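Local coordinates for chromosome partition protein Smc (Pyrococcus furiosus, PDB 3KTA) that binds and hydrolyses ATP in an ABC-type ATPase head, here its N-terminal part, and is thought to be required for chromosome condensation and partitioning, at residues A[10-15]-A[78-83]; A[47-52]-A[100-105]; A[4-9]-A[19-24]. One frame throughout, in Å; residues are numbered along the deposited sequence.

From the N terminus, strand 3-10 pairs with strand 20-23, and contact 3 closes this short hairpin. Residues 10-15, the end of the first strand and the start of the connecting loop, reach forward to strand 80-87 in contact 1, so contacts 3 and 1 cross along the chain. Contact 2 opens inside the span of contact 1 and closes beyond it; these two also cross, whereas contact 3 is finished before contact 2 begins. Contact 1 ties the end of strand 3-10 to strand 80-87, and contact 2 seats the end of helix 39-49, which follows the P-loop, on strand 99-106 of the same sheet. Salt bridges from Glu81 to Arg103 and Arg105 join contacts 1 and 2.

Contact 1: residues A[10-15]-A[78-83]; sequences KGFKSY and KYAEVA. With AP5 (bis(adenosine)-5'-pentaphosphate), chain E.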
loop_
_atom_site.group_PDB
_atom_site.type_symbol
_atom_site.label_atom_id
_atom_site.label_comp_id
_atom_site.label_asym_id
_atom_site.label_seq_id
_atom_site.Cartn_x
_atom_site.Cartn_y
_atom_site.Cartn_z
ATOM N N LYS A 10 4.401 8.412 -18.474
ATOM C CA LYS A 10 4.899 9.395 -19.429
ATOM C C LYS A 10 4.586 10.809 -18.949
ATOM O O LYS A 10 3.419 11.185 -18.795
ATOM C CB LYS A 10 4.295 9.159 -20.818
ATOM C CG LYS A 10 4.786 10.187 -21.852
ATOM C CD LYS A 10 4.126 10.022 -23.207
ATOM C CE LYS A 10 4.543 11.168 -24.118
ATOM N NZ LYS A 10 3.875 11.117 -25.444
ATOM N N GLY A 11 5.632 11.594 -18.686
ATOM C CA GLY A 11 5.452 12.960 -18.237
ATOM C C GLY A 11 4.895 13.042 -16.831
ATOM O O GLY A 11 4.288 14.047 -16.437
ATOM N N PHE A 12 5.112 11.980 -16.055
ATOM C CA PHE A 12 4.526 11.901 -14.728
ATOM C C PHE A 12 5.533 12.202 -13.619
ATOM O O PHE A 12 6.520 11.485 -13.465
ATOM C CB PHE A 12 3.890 10.525 -14.490
ATOM C CG PHE A 12 3.147 10.442 -13.198
ATOM C CD1 PHE A 12 1.839 10.874 -13.113
ATOM C CD2 PHE A 12 3.778 9.990 -12.037
ATOM C CE1 PHE A 12 1.157 10.845 -11.921
ATOM C CE2 PHE A 12 3.100 9.956 -10.833
ATOM C CZ PHE A 12 1.785 10.370 -10.770
ATOM N N LYS A 13 5.253 13.261 -12.862
ATOM C CA LYS A 13 6.128 13.758 -11.798
ATOM C C LYS A 13 7.602 13.734 -12.203
ATOM O O LYS A 13 7.965 14.309 -13.224
ATOM C CB LYS A 13 5.841 13.032 -10.474
ATOM C CG LYS A 13 4.385 13.197 -10.031
ATOM C CD LYS A 13 4.112 12.665 -8.626
ATOM C CE LYS A 13 4.620 13.631 -7.585
ATOM N NZ LYS A 13 4.083 13.368 -6.220
ATOM N N SER A 14 8.467 13.099 -11.416
ATOM C CA SER A 14 9.902 13.146 -11.706
ATOM C C SER A 14 10.399 12.234 -12.846
ATOM O O SER A 14 11.606 12.171 -13.112
ATOM C CB SER A 14 10.687 12.808 -10.436
ATOM O OG SER A 14 10.335 11.506 -9.977
ATOM N N TYR A 15 9.498 11.529 -13.523
ATOM C CA TYR A 15 9.936 10.478 -14.453
ATOM C C TYR A 15 10.263 10.883 -15.898
ATOM O O TYR A 15 10.686 10.042 -16.706
ATOM C CB TYR A 15 9.022 9.239 -14.374
ATOM C CG TYR A 15 9.391 8.423 -13.152
ATOM C CD1 TYR A 15 10.401 7.467 -13.207
ATOM C CD2 TYR A 15 8.790 8.671 -11.932
ATOM C CE1 TYR A 15 10.773 6.747 -12.074
ATOM C CE2 TYR A 15 9.160 7.975 -10.801
ATOM C CZ TYR A 15 10.149 7.018 -10.876
ATOM O OH TYR A 15 10.507 6.330 -9.742
ATOM N N LYS A 78 3.661 17.907 -22.137
ATOM C CA LYS A 78 2.384 18.433 -22.617
ATOM C C LYS A 78 1.210 17.915 -21.774
ATOM O O LYS A 78 0.105 18.462 -21.805
ATOM C CB LYS A 78 2.191 18.105 -24.106
ATOM C CG LYS A 78 3.237 18.743 -25.035
ATOM C CD LYS A 78 2.987 18.418 -26.513
ATOM C CE LYS A 78 4.050 19.065 -27.419
ATOM N NZ LYS A 78 3.780 18.904 -28.884
ATOM N N TYR A 79 1.471 16.859 -21.009
ATOM C CA TYR A 79 0.496 16.292 -20.079
ATOM C C TYR A 79 1.201 15.193 -19.294
ATOM O O TYR A 79 2.331 14.847 -19.607
ATOM C CB TYR A 79 -0.668 15.676 -20.840
ATOM C CG TYR A 79 -0.203 14.752 -21.928
ATOM C CD1 TYR A 79 -0.195 15.161 -23.251
ATOM C CD2 TYR A 79 0.259 13.477 -21.633
ATOM C CE1 TYR A 79 0.236 14.324 -24.246
ATOM C CE2 TYR A 79 0.695 12.636 -22.617
ATOM C CZ TYR A 79 0.682 13.063 -23.929
ATOM O OH TYR A 79 1.129 12.225 -24.914
ATOM N N ALA A 80 0.518 14.641 -18.299
ATOM C CA ALA A 80 1.024 13.475 -17.570
ATOM C C ALA A 80 0.117 12.286 -17.856
ATOM O O ALA A 80 -1.103 12.408 -17.831
ATOM C CB ALA A 80 1.074 13.763 -16.080
ATOM N N GLU A 81 0.715 11.133 -18.121
ATOM C CA GLU A 81 -0.070 9.937 -18.384
ATOM C C GLU A 81 0.464 8.708 -17.650
ATOM O O GLU A 81 1.667 8.469 -17.612
ATOM C CB GLU A 81 -0.100 9.665 -19.881
ATOM C CG GLU A 81 -0.819 8.388 -20.272
ATOM C CD GLU A 81 -0.903 8.242 -21.775
ATOM O OE1 GLU A 81 -1.680 8.994 -22.397
ATOM O OE2 GLU A 81 -0.192 7.383 -22.327
ATOM N N VAL A 82 -0.447 7.924 -17.084
ATOM C CA VAL A 82 -0.084 6.644 -16.491
ATOM C C VAL A 82 -0.983 5.564 -17.069
ATOM O O VAL A 82 -2.200 5.760 -17.183
ATOM C CB VAL A 82 -0.234 6.672 -14.958
ATOM C CG1 VAL A 82 0.123 5.310 -14.344
ATOM C CG2 VAL A 82 0.666 7.764 -14.371
ATOM N N ALA A 83 -0.373 4.448 -17.455
ATOM C CA ALA A 83 -1.125 3.254 -17.810
ATOM C C ALA A 83 -0.796 2.151 -16.816
ATOM O O ALA A 83 0.368 1.948 -16.461
ATOM C CB ALA A 83 -0.797 2.806 -19.225
HETATM P PA AP5 E . 11.529 15.334 1.605
HETATM O O1A AP5 E . 12.932 15.907 1.595
HETATM O O2A AP5 E . 10.516 16.290 1.031
HETATM O O3A AP5 E . 11.417 13.969 0.737
HETATM P PB AP5 E . 12.550 12.854 0.709
HETATM O O1B AP5 E . 13.172 12.705 2.083
HETATM O O2B AP5 E . 13.532 13.062 -0.411
HETATM O O3B AP5 E . 11.479 11.695 0.378
HETATM P PG AP5 E . 11.941 10.241 0.024
HETATM O O1G AP5 E . 13.313 9.987 0.618
HETATM O O2G AP5 E . 10.884 9.335 0.573
HETATM O O3G AP5 E . 12.092 10.317 -1.547
HETATM P PD AP5 E . 11.413 9.427 -2.673
HETATM O O1D AP5 E . 12.428 8.492 -3.256
HETATM O O2D AP5 E . 10.127 8.781 -2.222
HETATM O O3D AP5 E . 11.147 10.597 -3.755
HETATM P PE AP5 E . 9.703 11.100 -4.283
HETATM O O1E AP5 E . 9.067 9.945 -5.021
HETATM O O2E AP5 E . 8.921 11.719 -3.181
HETATM O O5F AP5 E . 11.124 14.827 3.078
HETATM C C5F AP5 E . 10.615 15.668 4.098
HETATM C C4F AP5 E . 10.342 14.890 5.387
HETATM O O4F AP5 E . 9.161 14.124 5.225
HETATM C C3F AP5 E . 11.437 13.892 5.736
HETATM O O3F AP5 E . 11.386 13.609 7.119
HETATM C C2F AP5 E . 10.993 12.649 4.996
HETATM O O2F AP5 E . 11.461 11.472 5.620
HETATM C C1F AP5 E . 9.475 12.749 5.056
HETATM N N9A AP5 E . 8.836 12.340 3.796
HETATM C C8A AP5 E . 9.426 12.203 2.569
HETATM N N7A AP5 E . 8.477 11.845 1.677
HETATM C C5A AP5 E . 7.292 11.745 2.320
HETATM C C6A AP5 E . 6.018 11.401 1.888
HETATM N N6A AP5 E . 5.822 10.956 0.644
HETATM N N1A AP5 E . 4.991 11.386 2.799
HETATM C C2A AP5 E . 5.217 11.714 4.124
HETATM N N3A AP5 E . 6.482 12.052 4.553
HETATM C C4A AP5 E . 7.505 12.059 3.659
HETATM O O5J AP5 E . 10.225 12.152 -5.381
HETATM C C5J AP5 E . 10.564 13.477 -5.014
HETATM C C4J AP5 E . 11.116 14.149 -6.258
HETATM O O4J AP5 E . 10.088 14.197 -7.245
HETATM C C3J AP5 E . 11.527 15.597 -5.968
HETATM O O3J AP5 E . 12.793 15.831 -6.534
HETATM C C2J AP5 E . 10.470 16.384 -6.703
HETATM O O2J AP5 E . 10.915 17.674 -7.092
HETATM C C1J AP5 E . 10.147 15.461 -7.868
HETATM N N9B AP5 E . 8.880 15.866 -8.489
HETATM C C8B AP5 E . 7.611 15.851 -7.976
HETATM N N7B AP5 E . 6.765 16.340 -8.911
HETATM C C5B AP5 E . 7.493 16.667 -10.007
HETATM C C6B AP5 E . 7.161 17.211 -11.241
HETATM N N6B AP5 E . 5.921 17.626 -11.478
HETATM N N1B AP5 E . 8.159 17.427 -12.154
HETATM C C2B AP5 E . 9.477 17.129 -11.882
HETATM N N3B AP5 E . 9.799 16.590 -10.654
HETATM C C4B AP5 E . 8.820 16.376 -9.749
#
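Lys10 and Glu81 form an antiparallel hydrogen-bonded pair where strand 3-10 leaves the sheet. Lys10 N gives a nearly straight bond to Glu81 O (2.9 Å, 171°), and Glu81 N returns one to Lys10 O at 2.8 Å. The fully extended Lys10 chain crosses the outer end of Tyr79 and brings NZ to 3.0 Å from Tyr79 OH, with CE also close to that oxygen. An alanine here would keep the backbone pair but would probably leave Tyr79 OH without its nearby ammonium and the outer end of the ring less covered. Gly11, at positive phi (70°), has no side chain to run into Tyr79 O, and its own carbonyl O lies 3.2 Å from Ala80 CB. Phe12, with CG anti to the backbone N, brings its ring to Val82, CD1 meeting CG2, between two aliphatic groups. Val82 CG2 makes a CH-pi contact over one face, 4.0 Å from the centroid of the Phe12 ring; Lys13 CG covers the rim of the opposite face. With Lys13 the chain reaches the nucleotide. Its backbone O is 3.3 Å from AP5 N1B, while its side chain, bent at chi3 (77°), sets CE 3.7 Å from AP5 N7B of the same adenine; NZ goes on to Asp44 and Met58 O. Ser14 places CB 3.5 Å from the ribose oxygen O4J of AP5, and its OG is hydrogen-bonded to Asn41 and to Ser146 of the second Smc chain. Tyr15 N closes the turn on Phe12 O. The loop thus links the sheet to one wall of the nucleotide pocket: Phe12 meets Phe48 of helix 39-49, Tyr15 OH bonds to Gly38 O in the P-loop, and Glu81 turns to Arg103 and Arg105 on strand 99-106.

Contact 2: residues A[47-52]-A[100-105]; sequences LFVLGG and VVIRRR
Ile102 meets Val49 methyl to methyl, CG2 to CG2 at 4.1 Å. The same Val49 CG2, anti to its own backbone N, also sits 3.4 Å from Ile102 O, so the last turn of helix 39-49 rests on the strand backbone as well as on its side chains. Arg103 starts off away from the helix and forms a salt bridge with Glu81. Arg104 carries the contact. Its side chain runs extended from CG to NE across Phe48, with CD 3.4 Å above the centre of the Phe48 ring. Further out the guanidinium makes an offset cation-pi stack on the ring (centres 4.3 Å apart, planes at 4°), with NE 3.4 Å from Phe48 CE1. At the edge of the guanidinium, and in its plane, NH1 donates to two carbonyls: 2.9 Å to Phe48 O, on a lone pair, and 2.8 Å to Gly52 O. Arg105 likewise starts off away and pairs with Glu81 in a salt bridge, its backbone C near the rim of the Phe48 ring. The helix ends in a Schellman motif, with Gly51 as C-prime residue, Gly52 N bonding to Leu47 O and Gly51 N to Phe48 O. Phe48 O therefore accepts two donors. With NE held by Ser112 OG, the guanidinium is fixed in rotation, and its positive charge, buried at the carbonyl end of the helix, is likely to be eased by the helix dipole and the aromatic face.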
loop_
_atom_site.group_PDB
_atom_site.type_symbol
_atom_site.label_atom_id
_atom_site.label_comp_id
_atom_site.label_asym_id
_atom_site.label_seq_id
_atom_site.Cartn_x
_atom_site.Cartn_y
_atom_site.Cartn_z
ATOM N N LEU A 47 -1.998 5.751 -7.402
ATOM C CA LEU A 47 -3.132 6.542 -6.931
ATOM C C LEU A 47 -3.801 7.284 -8.096
ATOM O O LEU A 47 -5.044 7.347 -8.203
ATOM C CB LEU A 47 -2.663 7.578 -5.903
ATOM C CG LEU A 47 -2.170 7.014 -4.572
ATOM C CD1 LEU A 47 -1.744 8.153 -3.649
ATOM C CD2 LEU A 47 -3.247 6.188 -3.929
ATOM N N PHE A 48 -2.965 7.857 -8.957
ATOM C CA PHE A 48 -3.439 8.686 -10.068
ATOM C C PHE A 48 -4.245 7.880 -11.074
ATOM O O PHE A 48 -5.374 8.248 -11.426
ATOM C CB PHE A 48 -2.230 9.320 -10.753
ATOM C CG PHE A 48 -2.560 10.100 -11.991
ATOM C CD1 PHE A 48 -3.136 11.352 -11.901
ATOM C CD2 PHE A 48 -2.247 9.590 -13.241
ATOM C CE1 PHE A 48 -3.419 12.087 -13.059
ATOM C CE2 PHE A 48 -2.517 10.320 -14.392
ATOM C CZ PHE A 48 -3.099 11.564 -14.290
ATOM N N VAL A 49 -3.669 6.774 -11.534
ATOM C CA VAL A 49 -4.314 5.995 -12.595
ATOM C C VAL A 49 -5.589 5.305 -12.106
ATOM O O VAL A 49 -6.490 5.023 -12.904
ATOM C CB VAL A 49 -3.329 4.990 -13.237
ATOM C CG1 VAL A 49 -3.005 3.850 -12.268
ATOM C CG2 VAL A 49 -3.898 4.468 -14.564
ATOM N N LEU A 50 -5.690 5.073 -10.798
ATOM C CA LEU A 50 -6.877 4.444 -10.217
ATOM C C LEU A 50 -7.942 5.473 -9.843
ATOM O O LEU A 50 -8.927 5.157 -9.168
ATOM C CB LEU A 50 -6.506 3.592 -8.996
ATOM C CG LEU A 50 -5.542 2.443 -9.288
ATOM C CD1 LEU A 50 -5.270 1.634 -8.011
ATOM C CD2 LEU A 50 -6.052 1.548 -10.409
ATOM N N GLY A 51 -7.725 6.712 -10.270
ATOM C CA GLY A 51 -8.788 7.706 -10.228
ATOM C C GLY A 51 -8.692 8.740 -9.130
ATOM O O GLY A 51 -9.654 9.469 -8.878
ATOM N N GLY A 52 -7.536 8.818 -8.479
ATOM C CA GLY A 52 -7.347 9.763 -7.393
ATOM C C GLY A 52 -7.767 11.176 -7.760
ATOM O O GLY A 52 -7.308 11.735 -8.754
ATOM N N VAL A 100 -6.481 -6.318 -18.216
ATOM C CA VAL A 100 -7.277 -5.107 -18.078
ATOM C C VAL A 100 -6.320 -3.936 -17.985
ATOM O O VAL A 100 -5.501 -3.884 -17.064
ATOM C CB VAL A 100 -8.171 -5.145 -16.821
ATOM C CG1 VAL A 100 -8.812 -3.774 -16.551
ATOM C CG2 VAL A 100 -9.245 -6.246 -16.955
ATOM N N VAL A 101 -6.414 -3.013 -18.941
ATOM C CA VAL A 101 -5.486 -1.884 -19.014
ATOM C C VAL A 101 -6.285 -0.621 -18.758
ATOM O O VAL A 101 -7.279 -0.343 -19.448
ATOM C CB VAL A 101 -4.807 -1.784 -20.408
ATOM C CG1 VAL A 101 -3.774 -0.628 -20.445
ATOM C CG2 VAL A 101 -4.126 -3.098 -20.778
ATOM N N ILE A 102 -5.853 0.155 -17.774
ATOM C CA ILE A 102 -6.474 1.435 -17.486
ATOM C C ILE A 102 -5.436 2.535 -17.703
ATOM O O ILE A 102 -4.282 2.396 -17.293
ATOM C CB ILE A 102 -7.011 1.484 -16.050
ATOM C CG1 ILE A 102 -8.145 0.470 -15.871
ATOM C CG2 ILE A 102 -7.477 2.878 -15.701
ATOM C CD1 ILE A 102 -8.556 0.267 -14.415
ATOM N N ARG A 103 -5.837 3.611 -18.378
ATOM C CA ARG A 103 -4.927 4.720 -18.646
ATOM C C ARG A 103 -5.611 6.015 -18.250
ATOM O O ARG A 103 -6.806 6.184 -18.487
ATOM C CB ARG A 103 -4.539 4.774 -20.132
ATOM C CG ARG A 103 -3.642 5.948 -20.492
ATOM C CD ARG A 103 -2.780 5.632 -21.711
ATOM N NE ARG A 103 -3.575 5.269 -22.880
ATOM C CZ ARG A 103 -3.861 6.101 -23.879
ATOM N NH1 ARG A 103 -3.430 7.357 -23.851
ATOM N NH2 ARG A 103 -4.588 5.673 -24.908
ATOM N N ARG A 104 -4.847 6.917 -17.640
ATOM C CA ARG A 104 -5.333 8.244 -17.303
ATOM C C ARG A 104 -4.324 9.272 -17.782
ATOM O O ARG A 104 -3.112 9.123 -17.579
ATOM C CB ARG A 104 -5.541 8.408 -15.796
ATOM C CG ARG A 104 -6.145 9.745 -15.429
ATOM C CD ARG A 104 -6.178 9.951 -13.921
ATOM N NE ARG A 104 -6.705 11.266 -13.544
ATOM C CZ ARG A 104 -6.923 11.639 -12.288
ATOM N NH1 ARG A 104 -6.654 10.796 -11.293
ATOM N NH2 ARG A 104 -7.406 12.853 -12.016
ATOM N N ARG A 105 -4.828 10.322 -18.413
ATOM C CA ARG A 105 -3.963 11.402 -18.868
ATOM C C ARG A 105 -4.518 12.710 -18.317
ATOM O O ARG A 105 -5.714 12.970 -18.424
ATOM C CB ARG A 105 -3.926 11.426 -20.402
ATOM C CG ARG A 105 -3.109 12.551 -20.995
ATOM C CD ARG A 105 -3.223 12.563 -22.515
ATOM N NE ARG A 105 -2.595 11.414 -23.151
ATOM C CZ ARG A 105 -2.501 11.262 -24.469
ATOM N NH1 ARG A 105 -3.010 12.185 -25.269
ATOM N NH2 ARG A 105 -1.915 10.192 -24.986
#

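Contact 3: residues A[4-9]-A[19-24]; sequences IEKLEL and KVVIPF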
loop_
_atom_site.group_PDB
_atom_site.type_symbol
_atom_site.label_atom_id
_atom_site.label_comp_id
_atom_site.label_asym_id
_atom_site.label_seq_id
_atom_site.Cartn_x
_atom_site.Cartn_y
_atom_site.Cartn_z
ATOM N N ILE A 4 -1.032 -6.382 -10.531
ATOM C CA ILE A 4 -0.398 -5.424 -11.418
ATOM C C ILE A 4 0.796 -6.044 -12.146
ATOM O O ILE A 4 1.735 -6.530 -11.522
ATOM C CB ILE A 4 0.065 -4.177 -10.644
ATOM C CG1 ILE A 4 -1.098 -3.564 -9.862
ATOM C CG2 ILE A 4 0.709 -3.148 -11.608
ATOM C CD1 ILE A 4 -0.649 -2.455 -8.880
ATOM N N GLU A 5 0.739 -6.061 -13.472
ATOM C CA GLU A 5 1.871 -6.563 -14.245
ATOM C C GLU A 5 2.920 -5.472 -14.407
ATOM O O GLU A 5 4.115 -5.706 -14.210
ATOM C CB GLU A 5 1.385 -7.120 -15.593
ATOM C CG GLU A 5 0.510 -8.337 -15.376
ATOM C CD GLU A 5 0.234 -9.126 -16.625
ATOM O OE1 GLU A 5 -0.179 -8.505 -17.630
ATOM O OE2 GLU A 5 0.412 -10.370 -16.579
ATOM N N LYS A 6 2.465 -4.266 -14.722
ATOM C CA LYS A 6 3.381 -3.146 -14.910
ATOM C C LYS A 6 2.649 -1.814 -14.930
ATOM O O LYS A 6 1.424 -1.760 -15.129
ATOM C CB LYS A 6 4.174 -3.300 -16.217
ATOM C CG LYS A 6 3.299 -3.222 -17.484
ATOM C CD LYS A 6 4.155 -3.343 -18.737
ATOM C CE LYS A 6 3.273 -3.256 -19.985
ATOM N NZ LYS A 6 4.069 -3.357 -21.248
ATOM N N LEU A 7 3.423 -0.745 -14.729
ATOM C CA LEU A 7 3.008 0.627 -14.997
ATOM C C LEU A 7 3.801 1.193 -16.171
ATOM O O LEU A 7 4.956 0.822 -16.400
ATOM C CB LEU A 7 3.300 1.534 -13.802
ATOM C CG LEU A 7 2.512 1.317 -12.525
ATOM C CD1 LEU A 7 3.200 2.032 -11.378
ATOM C CD2 LEU A 7 1.074 1.827 -12.692
ATOM N N GLU A 8 3.176 2.103 -16.900
ATOM C CA GLU A 8 3.861 2.919 -17.900
ATOM C C GLU A 8 3.610 4.384 -17.563
ATOM O O GLU A 8 2.460 4.820 -17.502
ATOM C CB GLU A 8 3.358 2.582 -19.310
ATOM C CG GLU A 8 3.884 1.253 -19.809
ATOM C CD GLU A 8 3.318 0.842 -21.148
ATOM O OE1 GLU A 8 2.391 1.516 -21.640
ATOM O OE2 GLU A 8 3.788 -0.182 -21.679
ATOM N N LEU A 9 4.690 5.126 -17.310
ATOM C CA LEU A 9 4.608 6.539 -16.946
ATOM C C LEU A 9 5.154 7.395 -18.081
ATOM O O LEU A 9 6.254 7.148 -18.559
ATOM C CB LEU A 9 5.463 6.825 -15.708
ATOM C CG LEU A 9 4.881 6.471 -14.336
ATOM C CD1 LEU A 9 4.545 5.008 -14.224
ATOM C CD2 LEU A 9 5.887 6.878 -13.234
ATOM N N LYS A 19 8.415 7.600 -22.163
ATOM C CA LYS A 19 7.657 6.554 -21.479
ATOM C C LYS A 19 8.577 5.656 -20.654
ATOM O O LYS A 19 9.554 5.116 -21.169
ATOM C CB LYS A 19 6.835 5.749 -22.492
ATOM C CG LYS A 19 5.805 4.794 -21.877
ATOM C CD LYS A 19 4.741 4.375 -22.902
ATOM C CE LYS A 19 3.870 5.563 -23.327
ATOM N NZ LYS A 19 2.699 5.152 -24.169
ATOM N N VAL A 20 8.263 5.534 -19.364
ATOM C CA VAL A 20 9.007 4.702 -18.424
ATOM C C VAL A 20 8.154 3.466 -18.106
ATOM O O VAL A 20 7.001 3.609 -17.726
ATOM C CB VAL A 20 9.275 5.473 -17.092
ATOM C CG1 VAL A 20 9.846 4.544 -16.029
ATOM C CG2 VAL A 20 10.225 6.645 -17.318
ATOM N N VAL A 21 8.721 2.269 -18.277
ATOM C CA VAL A 21 8.050 1.012 -17.932
ATOM C C VAL A 21 8.529 0.508 -16.576
ATOM O O VAL A 21 9.729 0.389 -16.342
ATOM C CB VAL A 21 8.332 -0.092 -18.983
ATOM C CG1 VAL A 21 7.687 -1.418 -18.576
ATOM C CG2 VAL A 21 7.844 0.347 -20.362
ATOM N N ILE A 22 7.590 0.200 -15.688
ATOM C CA ILE A 22 7.935 -0.304 -14.364
ATOM C C ILE A 22 7.205 -1.617 -14.098
ATOM O O ILE A 22 5.993 -1.614 -13.864
ATOM C CB ILE A 22 7.560 0.709 -13.270
ATOM C CG1 ILE A 22 8.143 2.090 -13.587
ATOM C CG2 ILE A 22 8.013 0.194 -11.887
ATOM C CD1 ILE A 22 7.769 3.157 -12.566
ATOM N N PRO A 23 7.932 -2.747 -14.141
ATOM C CA PRO A 23 7.326 -4.072 -14.000
ATOM C C PRO A 23 7.311 -4.510 -12.548
ATOM O O PRO A 23 8.185 -4.100 -11.780
ATOM C CB PRO A 23 8.290 -4.974 -14.773
ATOM C CG PRO A 23 9.625 -4.326 -14.556
ATOM C CD PRO A 23 9.392 -2.840 -14.327
ATOM N N PHE A 24 6.340 -5.341 -12.187
ATOM C CA PHE A 24 6.227 -5.861 -10.827
ATOM C C PHE A 24 6.115 -7.382 -10.816
ATOM O O PHE A 24 5.559 -7.979 -11.734
ATOM C CB PHE A 24 5.000 -5.280 -10.127
ATOM C CG PHE A 24 5.044 -3.806 -9.985
ATOM C CD1 PHE A 24 5.834 -3.216 -9.011
ATOM C CD2 PHE A 24 4.311 -2.992 -10.832
ATOM C CE1 PHE A 24 5.894 -1.829 -8.878
ATOM C CE2 PHE A 24 4.362 -1.605 -10.702
ATOM C CZ PHE A 24 5.153 -1.023 -9.730
HETATM O O HOH W 1 3.199 -9.104 -12.053
HETATM O O HOH W 2 6.124 -7.904 -14.612
HETATM O O HOH W 3 1.101 3.741 -22.125
#
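Phe24, just past the end of strand 20-23, packs against Ile4 and Leu7 of strand 4-9. Its CB lies 3.8 Å from Ile4 O. CG stands anti to the carbonyl carbon (chi1 -62°), and the ring runs alongside Ile4, CD2 meeting Ile4 CG2 at 3.7 Å. Farther out, CE2 is 3.9 Å from Leu7 CG, which lies in the ring plane at its edge; CZ, at the tip, is 4.0 Å from Leu7 CD1. The frame for this is a beta hairpin in which strand 20-23 is outermost in the sheet of this chain: Leu7 with Ile22 and Leu9 with Val20 are hydrogen-bonded pairs, and Phe24 N still bonds to Glu5 O at 3.0 Å. On the other side of strand 4-9, Glu5 and Lys6 both face Tyr85 in a classic beta bulge. The Leu7, Leu9 and Ile22 face packs on helix 39-49. On the opposite face, Glu8 CG touches Val21 CG2, Glu8 OE2 takes a salt bridge from Lys6 NZ (3.2 Å), and Glu8 OE1 bonds to Tyr85 OH and to a water that links it to Lys19 NZ. Two further waters join Phe24 O to Ile4 O and to Glu5 O.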